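Local coordinates for protein putative mandelate racemase/muconate lactonizing enzyme (Bordetella bronchiseptica, PDB 3DDM) that is a putative member of the mandelate racemase/muconate lactonizing enzyme family, pairing an enolase-type N-terminal domain with a TIM-barrel domain, at residues Ser9-Arg14 against Glu46-Ala51; Ala225-Leu230 against Ala250-Ala255. The protein carries 1 engineered substitution. One frame throughout, in Å; residues are numbered along the deposited sequence.

Contact 1: residues Ser9-Arg14 against Glu46-Ala51; sequences SITPAR and EDSDGA
Arg14 and Glu46 face each other as an antiparallel hydrogen-bonded pair, and backbone bonds carry much of this contact. Glu46 N donates to Arg14 O at 2.8 Å, nearly straight. Glu46 O takes two donors from the first segment: Ala13 N at 2.9 Å, and Arg14 N, a weak bond at 3.5 Å. Two residues thus stand against one, a classic beta bulge. Ala13 CB points toward residues 46-51 and lies 3.8 Å from Asp47 O; a methyl fits at this exposed place.

Charge adds a second layer. Both long side chains leave the same face of the sheet with CG anti to the backbone N (Arg14 chi1 174°, Glu46 chi1 -167°), and Arg14 NH1 forms a salt bridge with Glu46 OE1 at 2.8 Å. Their planes are turned 53° apart, while Glu46 CB lies in plane at the guanidinium edge. Such flexible, charged chains suit a partly exposed strand end.

The type I turn Asp47-Gly50 supplies the rest. Asp47 OD2 accepts Ser48 N from above the carboxylate plane, tying down the start of the turn, and Gly50 completes it with a positive phi that favours glycine. Thr11 CB makes a van der Waals contact with the serine hydroxyl, 3.5 Å from Ser48 OG; small hydroxylated residues suit a solvent-facing turn.

In the fold, the turn is the hairpin link between strands 37-46 and 52-56, and residues 9-14 lead into strand 14-23, outermost of the three-stranded sheet within the chain. Helix 110-131 lies against the contact: Ile10 touches Leu124, Asp47 touches Leu127, and Arg131 makes salt bridges with Asp47 and Asp49.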
ATOM      1  N   SER A   9      -4.450  -2.689  32.847  1.00 76.37           N
ATOM      2  CA  SER A   9      -3.741  -2.196  31.666  1.00 74.09           C
ATOM      3  C   SER A   9      -2.980  -3.283  30.899  1.00 72.40           C
ATOM      4  O   SER A   9      -2.638  -4.332  31.454  1.00 71.96           O
ATOM      5  CB  SER A   9      -2.757  -1.101  32.069  1.00 74.53           C
ATOM      6  OG  SER A   9      -1.557  -1.670  32.559  1.00 74.85           O
ATOM      7  N   ILE A  10      -2.711  -3.010  29.624  1.00 69.23           N
ATOM      8  CA  ILE A  10      -1.993  -3.938  28.758  1.00 67.34           C
ATOM      9  C   ILE A  10      -0.530  -3.526  28.653  1.00 65.65           C
ATOM     10  O   ILE A  10      -0.230  -2.355  28.438  1.00 65.56           O
ATOM     11  CB  ILE A  10      -2.555  -3.930  27.320  1.00 68.76           C
ATOM     12  CG1 ILE A  10      -4.083  -3.884  27.343  1.00 69.07           C
ATOM     13  CG2 ILE A  10      -2.060  -5.162  26.567  1.00 68.20           C
ATOM     14  CD1 ILE A  10      -4.716  -5.106  27.932  1.00 71.64           C
ATOM     15  N   THR A  11       0.380  -4.483  28.788  1.00 63.16           N
ATOM     16  CA  THR A  11       1.799  -4.177  28.681  1.00 61.12           C
ATOM     17  C   THR A  11       2.495  -5.229  27.833  1.00 59.19           C
ATOM     18  O   THR A  11       3.164  -6.115  28.359  1.00 58.90           O
ATOM     19  CB  THR A  11       2.481  -4.120  30.066  1.00 61.73           C
ATOM     20  OG1 THR A  11       1.776  -3.203  30.914  1.00 62.20           O
ATOM     21  CG2 THR A  11       3.930  -3.645  29.922  1.00 60.54           C
ATOM     22  N   PRO A  12       2.353  -5.134  26.497  1.00 57.18           N
ATOM     23  CA  PRO A  12       2.962  -6.078  25.556  1.00 54.46           C
ATOM     24  C   PRO A  12       4.435  -6.277  25.876  1.00 53.57           C
ATOM     25  O   PRO A  12       5.113  -5.330  26.264  1.00 54.98           O
ATOM     26  CB  PRO A  12       2.752  -5.398  24.211  1.00 54.08           C
ATOM     27  CG  PRO A  12       1.491  -4.626  24.420  1.00 54.65           C
ATOM     28  CD  PRO A  12       1.706  -4.026  25.773  1.00 55.54           C
ATOM     29  N   ALA A  13       4.927  -7.501  25.707  1.00 51.47           N
ATOM     30  CA  ALA A  13       6.321  -7.804  25.994  1.00 51.05           C
ATOM     31  C   ALA A  13       7.003  -8.514  24.836  1.00 52.25           C
ATOM     32  O   ALA A  13       8.177  -8.276  24.550  1.00 52.37           O
ATOM     33  CB  ALA A  13       6.414  -8.653  27.241  1.00 49.43           C
ATOM     34  N   ARG A  14       6.265  -9.400  24.180  1.00 53.16           N
ATOM     35  CA  ARG A  14       6.790 -10.153  23.052  1.00 53.54           C
ATOM     36  C   ARG A  14       5.679 -10.241  22.026  1.00 52.80           C
ATOM     37  O   ARG A  14       4.532 -10.504  22.377  1.00 52.35           O
ATOM     38  CB  ARG A  14       7.221 -11.549  23.510  1.00 56.70           C
ATOM     39  CG  ARG A  14       7.650 -12.490  22.391  1.00 62.30           C
ATOM     40  CD  ARG A  14       8.219 -13.798  22.956  1.00 67.19           C
ATOM     41  NE  ARG A  14       7.713 -14.985  22.261  1.00 71.78           N
ATOM     42  CZ  ARG A  14       6.457 -15.430  22.341  1.00 74.21           C
ATOM     43  NH1 ARG A  14       5.563 -14.795  23.093  1.00 73.62           N
ATOM     44  NH2 ARG A  14       6.088 -16.510  21.660  1.00 75.49           N
ATOM     45  N   GLU A  46       2.292 -11.515  23.710  1.00 51.24           N
ATOM     46  CA  GLU A  46       2.478 -11.969  25.078  1.00 52.43           C
ATOM     47  C   GLU A  46       2.536 -10.792  26.043  1.00 53.47           C
ATOM     48  O   GLU A  46       3.260  -9.818  25.833  1.00 52.68           O
ATOM     49  CB  GLU A  46       3.751 -12.794  25.235  1.00 52.57           C
ATOM     50  CG  GLU A  46       3.786 -13.517  26.573  1.00 55.44           C
ATOM     51  CD  GLU A  46       5.093 -14.227  26.826  1.00 58.29           C
ATOM     52  OE1 GLU A  46       5.560 -14.946  25.914  1.00 60.12           O
ATOM     53  OE2 GLU A  46       5.650 -14.076  27.938  1.00 59.81           O
ATOM     54  N   ASP A  47       1.760 -10.918  27.107  1.00 55.00           N
ATOM     55  CA  ASP A  47       1.637  -9.927  28.164  1.00 56.63           C
ATOM     56  C   ASP A  47       2.895  -9.873  29.025  1.00 56.69           C
ATOM     57  O   ASP A  47       3.764 -10.746  28.940  1.00 56.10           O
ATOM     58  CB  ASP A  47       0.447 -10.321  29.037  1.00 60.21           C
ATOM     59  CG  ASP A  47      -0.095  -9.183  29.839  1.00 63.48           C
ATOM     60  OD1 ASP A  47      -1.115  -9.402  30.532  1.00 66.28           O
ATOM     61  OD2 ASP A  47       0.487  -8.078  29.778  1.00 67.00           O
ATOM     62  N   SER A  48       2.980  -8.847  29.862  1.00 57.29           N
ATOM     63  CA  SER A  48       4.109  -8.689  30.772  1.00 57.37           C
ATOM     64  C   SER A  48       3.954  -9.708  31.910  1.00 56.92           C
ATOM     65  O   SER A  48       4.906  -9.989  32.636  1.00 56.31           O
ATOM     66  CB  SER A  48       4.130  -7.276  31.351  1.00 56.99           C
ATOM     67  OG  SER A  48       2.920  -7.009  32.038  1.00 60.35           O
ATOM     68  N   ASP A  49       2.744 -10.248  32.061  1.00 56.00           N
ATOM     69  CA  ASP A  49       2.470 -11.248  33.089  1.00 54.96           C
ATOM     70  C   ASP A  49       2.537 -12.657  32.490  1.00 53.09           C
ATOM     71  O   ASP A  49       2.302 -13.652  33.184  1.00 53.93           O
ATOM     72  CB  ASP A  49       1.082 -11.036  33.707  1.00 56.88           C
ATOM     73  CG  ASP A  49       0.948  -9.695  34.431  1.00 60.17           C
ATOM     74  OD1 ASP A  49       1.985  -9.114  34.840  1.00 61.30           O
ATOM     75  OD2 ASP A  49      -0.207  -9.235  34.606  1.00 59.51           O
ATOM     76  N   GLY A  50       2.848 -12.737  31.199  1.00 48.77           N
ATOM     77  CA  GLY A  50       2.932 -14.027  30.545  1.00 44.88           C
ATOM     78  C   GLY A  50       1.650 -14.411  29.826  1.00 43.55           C
ATOM     79  O   GLY A  50       1.610 -15.410  29.110  1.00 43.72           O
ATOM     80  N   ALA A  51       0.594 -13.626  30.008  1.00 41.32           N
ATOM     81  CA  ALA A  51      -0.671 -13.921  29.355  1.00 41.25           C
ATOM     82  C   ALA A  51      -0.518 -13.781  27.840  1.00 43.80           C
ATOM     83  O   ALA A  51       0.238 -12.933  27.354  1.00 43.33           O
ATOM     84  CB  ALA A  51      -1.752 -12.996  29.870  1.00 41.71           C
TER

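Contact 2: residues Ala225-Leu230 against Ala250-Ala255; sequences AQLDWL and APMPLA
Met252 opens the second segment's contact, its CB 3.7 Å from Leu227 O. Its CG lies between the backbone N and the carbonyl carbon (chi1 77°), and the chain bends again beyond it, so that SD comes 3.7 Å from Leu230 CD1 as the two side chains cross obliquely. A flexible thioether can follow the branched leucine in this buried place.

Pro253 follows, with CG close to Asp228 O and its ring beside Trp229 CB. Lacking an N-H, proline pairs through its carbonyl: Pro253 O accepts Leu230 N at 2.9 Å, and Trp229 CA makes a CA-H...O contact with the same oxygen.

Leu254 is the parallel partner of Leu230, their side chains on one face, with CB of Leu230 4.4 Å from CD1 of Leu254. Ala255 N then donates to Leu230 O at 3.0 Å, from 41° above the carbonyl plane. Ala255 CB lies over the face of the Trp229 indole, 3.7 Å from the centroid of its five-membered ring, a CH-pi contact that so small a residue permits.

Two backbone bonds therefore set the register of neighbouring TIM-barrel strands in a beta-alpha-beta unit. They pair Leu230 N with Pro253 O and Ala255 N with Leu230 O, as a buried site requires, while the side-chain part of the contact is apolar.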
ATOM      1  N   ALA A 225     -34.062 -12.517  -8.985  1.00 55.23           N
ATOM      2  CA  ALA A 225     -33.426 -13.497  -8.114  1.00 54.91           C
ATOM      3  C   ALA A 225     -33.739 -13.169  -6.656  1.00 56.26           C
ATOM      4  O   ALA A 225     -33.478 -13.970  -5.760  1.00 57.79           O
ATOM      5  CB  ALA A 225     -31.931 -13.503  -8.333  1.00 54.54           C
ATOM      6  N   GLN A 226     -34.302 -11.986  -6.423  1.00 55.93           N
ATOM      7  CA  GLN A 226     -34.656 -11.551  -5.074  1.00 56.23           C
ATOM      8  C   GLN A 226     -33.467 -11.620  -4.108  1.00 54.62           C
ATOM      9  O   GLN A 226     -33.562 -12.203  -3.027  1.00 55.09           O
ATOM     10  CB  GLN A 226     -35.813 -12.401  -4.546  1.00 58.19           C
ATOM     11  CG  GLN A 226     -37.093 -12.276  -5.365  1.00 62.22           C
ATOM     12  CD  GLN A 226     -37.644 -10.850  -5.386  1.00 64.17           C
ATOM     13  OE1 GLN A 226     -37.899 -10.255  -4.340  1.00 64.74           O
ATOM     14  NE2 GLN A 226     -37.838 -10.305  -6.584  1.00 65.55           N
ATOM     15  N   LEU A 227     -32.354 -11.011  -4.501  1.00 52.22           N
ATOM     16  CA  LEU A 227     -31.147 -11.010  -3.685  1.00 49.95           C
ATOM     17  C   LEU A 227     -31.294 -10.141  -2.440  1.00 48.46           C
ATOM     18  O   LEU A 227     -32.042  -9.171  -2.443  1.00 49.07           O
ATOM     19  CB  LEU A 227     -29.961 -10.518  -4.517  1.00 49.11           C
ATOM     20  CG  LEU A 227     -29.699 -11.278  -5.820  1.00 50.33           C
ATOM     21  CD1 LEU A 227     -28.491 -10.677  -6.507  1.00 51.28           C
ATOM     22  CD2 LEU A 227     -29.458 -12.755  -5.539  1.00 49.80           C
ATOM     23  N   ASP A 228     -30.585 -10.500  -1.374  1.00 47.21           N
ATOM     24  CA  ASP A 228     -30.626  -9.732  -0.136  1.00 46.08           C
ATOM     25  C   ASP A 228     -29.740  -8.507  -0.276  1.00 45.43           C
ATOM     26  O   ASP A 228     -29.951  -7.502   0.400  1.00 43.61           O
ATOM     27  CB  ASP A 228     -30.143 -10.579   1.043  1.00 48.00           C
ATOM     28  CG  ASP A 228     -31.259 -11.382   1.683  1.00 49.54           C
ATOM     29  OD1 ASP A 228     -32.123 -11.904   0.934  1.00 52.12           O
ATOM     30  OD2 ASP A 228     -31.259 -11.499   2.930  1.00 47.80           O
ATOM     31  N   TRP A 229     -28.732  -8.610  -1.138  1.00 45.36           N
ATOM     32  CA  TRP A 229     -27.827  -7.498  -1.394  1.00 47.30           C
ATOM     33  C   TRP A 229     -26.848  -7.794  -2.533  1.00 49.07           C
ATOM     34  O   TRP A 229     -26.534  -8.955  -2.819  1.00 49.35           O
ATOM     35  CB  TRP A 229     -27.062  -7.111  -0.119  1.00 46.41           C
ATOM     36  CG  TRP A 229     -25.891  -7.987   0.246  1.00 47.33           C
ATOM     37  CD1 TRP A 229     -24.711  -8.124  -0.440  1.00 46.70           C
ATOM     38  CD2 TRP A 229     -25.756  -8.784   1.432  1.00 48.97           C
ATOM     39  NE1 TRP A 229     -23.849  -8.949   0.250  1.00 46.54           N
ATOM     40  CE2 TRP A 229     -24.463  -9.369   1.400  1.00 47.47           C
ATOM     41  CE3 TRP A 229     -26.601  -9.060   2.521  1.00 48.67           C
ATOM     42  CZ2 TRP A 229     -23.998 -10.211   2.412  1.00 46.53           C
ATOM     43  CZ3 TRP A 229     -26.138  -9.899   3.529  1.00 47.56           C
ATOM     44  CH2 TRP A 229     -24.845 -10.464   3.464  1.00 48.61           C
ATOM     45  N   LEU A 230     -26.390  -6.730  -3.190  1.00 48.46           N
ATOM     46  CA  LEU A 230     -25.442  -6.830  -4.294  1.00 47.77           C
ATOM     47  C   LEU A 230     -24.130  -6.274  -3.736  1.00 46.97           C
ATOM     48  O   LEU A 230     -24.032  -5.088  -3.411  1.00 46.26           O
ATOM     49  CB  LEU A 230     -25.931  -5.981  -5.467  1.00 49.94           C
ATOM     50  CG  LEU A 230     -25.646  -6.457  -6.888  1.00 51.77           C
ATOM     51  CD1 LEU A 230     -26.168  -5.418  -7.884  1.00 52.21           C
ATOM     52  CD2 LEU A 230     -24.156  -6.676  -7.061  1.00 52.38           C
ATOM     53  N   ALA A 250     -30.960   0.320  -8.323  1.00 48.90           N
ATOM     54  CA  ALA A 250     -30.963  -1.088  -7.961  1.00 48.63           C
ATOM     55  C   ALA A 250     -32.215  -1.512  -7.202  1.00 49.33           C
ATOM     56  O   ALA A 250     -32.704  -0.799  -6.326  1.00 50.00           O
ATOM     57  CB  ALA A 250     -29.725  -1.419  -7.153  1.00 48.70           C
ATOM     58  N   PRO A 251     -32.755  -2.690  -7.540  1.00 49.47           N
ATOM     59  CA  PRO A 251     -33.955  -3.247  -6.909  1.00 47.94           C
ATOM     60  C   PRO A 251     -33.603  -3.774  -5.528  1.00 48.44           C
ATOM     61  O   PRO A 251     -34.451  -3.833  -4.639  1.00 50.87           O
ATOM     62  CB  PRO A 251     -34.352  -4.390  -7.837  1.00 48.09           C
ATOM     63  CG  PRO A 251     -33.550  -4.157  -9.105  1.00 50.65           C
ATOM     64  CD  PRO A 251     -32.272  -3.573  -8.613  1.00 49.71           C
ATOM     65  N   MET A 252     -32.344  -4.175  -5.362  1.00 45.82           N
ATOM     66  CA  MET A 252     -31.877  -4.707  -4.092  1.00 42.46           C
ATOM     67  C   MET A 252     -30.891  -3.748  -3.452  1.00 41.76           C
ATOM     68  O   MET A 252     -30.362  -2.852  -4.112  1.00 41.49           O
ATOM     69  CB  MET A 252     -31.194  -6.067  -4.302  1.00 41.35           C
ATOM     70  CG  MET A 252     -29.768  -6.013  -4.887  1.00 38.75           C
ATOM     71  SD  MET A 252     -29.629  -5.370  -6.570  1.00 33.87           S
ATOM     72  CE  MET A 252     -30.273  -6.740  -7.501  1.00 31.62           C
ATOM     73  N   PRO A 253     -30.645  -3.909  -2.142  1.00 41.08           N
ATOM     74  CA  PRO A 253     -29.690  -3.006  -1.501  1.00 40.19           C
ATOM     75  C   PRO A 253     -28.234  -3.340  -1.874  1.00 39.50           C
ATOM     76  O   PRO A 253     -27.911  -4.455  -2.296  1.00 39.00           O
ATOM     77  CB  PRO A 253     -29.996  -3.177  -0.004  1.00 39.86           C
ATOM     78  CG  PRO A 253     -30.526  -4.568   0.090  1.00 37.76           C
ATOM     79  CD  PRO A 253     -31.408  -4.675  -1.134  1.00 39.87           C
ATOM     80  N   LEU A 254     -27.373  -2.345  -1.721  1.00 37.95           N
ATOM     81  CA  LEU A 254     -25.969  -2.458  -2.036  1.00 37.08           C
ATOM     82  C   LEU A 254     -25.166  -2.751  -0.768  1.00 38.07           C
ATOM     83  O   LEU A 254     -25.535  -2.320   0.330  1.00 38.61           O
ATOM     84  CB  LEU A 254     -25.505  -1.143  -2.683  1.00 37.12           C
ATOM     85  CG  LEU A 254     -25.486  -1.046  -4.218  1.00 37.51           C
ATOM     86  CD1 LEU A 254     -26.681  -1.731  -4.838  1.00 36.49           C
ATOM     87  CD2 LEU A 254     -25.437   0.401  -4.611  1.00 36.80           C
ATOM     88  N   ALA A 255     -24.069  -3.488  -0.920  1.00 37.00           N
ATOM     89  CA  ALA A 255     -23.216  -3.823   0.212  1.00 35.20           C
ATOM     90  C   ALA A 255     -21.750  -3.543  -0.115  1.00 36.19           C
ATOM     91  O   ALA A 255     -21.339  -3.602  -1.276  1.00 35.76           O
ATOM     92  CB  ALA A 255     -23.391  -5.272   0.577  1.00 32.39           C
TER

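The two contacts belong to different domains and stand on opposite sides of the chain's centre, their centres about 45 Å apart and their nearest atoms about 32 Å apart. Contact 2 is core: adjacent parallel barrel strands, joined through helix 240-249, and the loops that lead into them meet through leucine, methionine, proline, tryptophan and alanine. Contact 1 is partly buried, at the end of the antiparallel three-stranded sheet, and so mixes backbone pairing with a salt bridge and small polar residues of a turn. They share no strand or helix. Backbone hydrogen bonds join the segments in both, but the bulge makes contact 1 irregular, whereas contact 2 has a parallel bridge without a bulge.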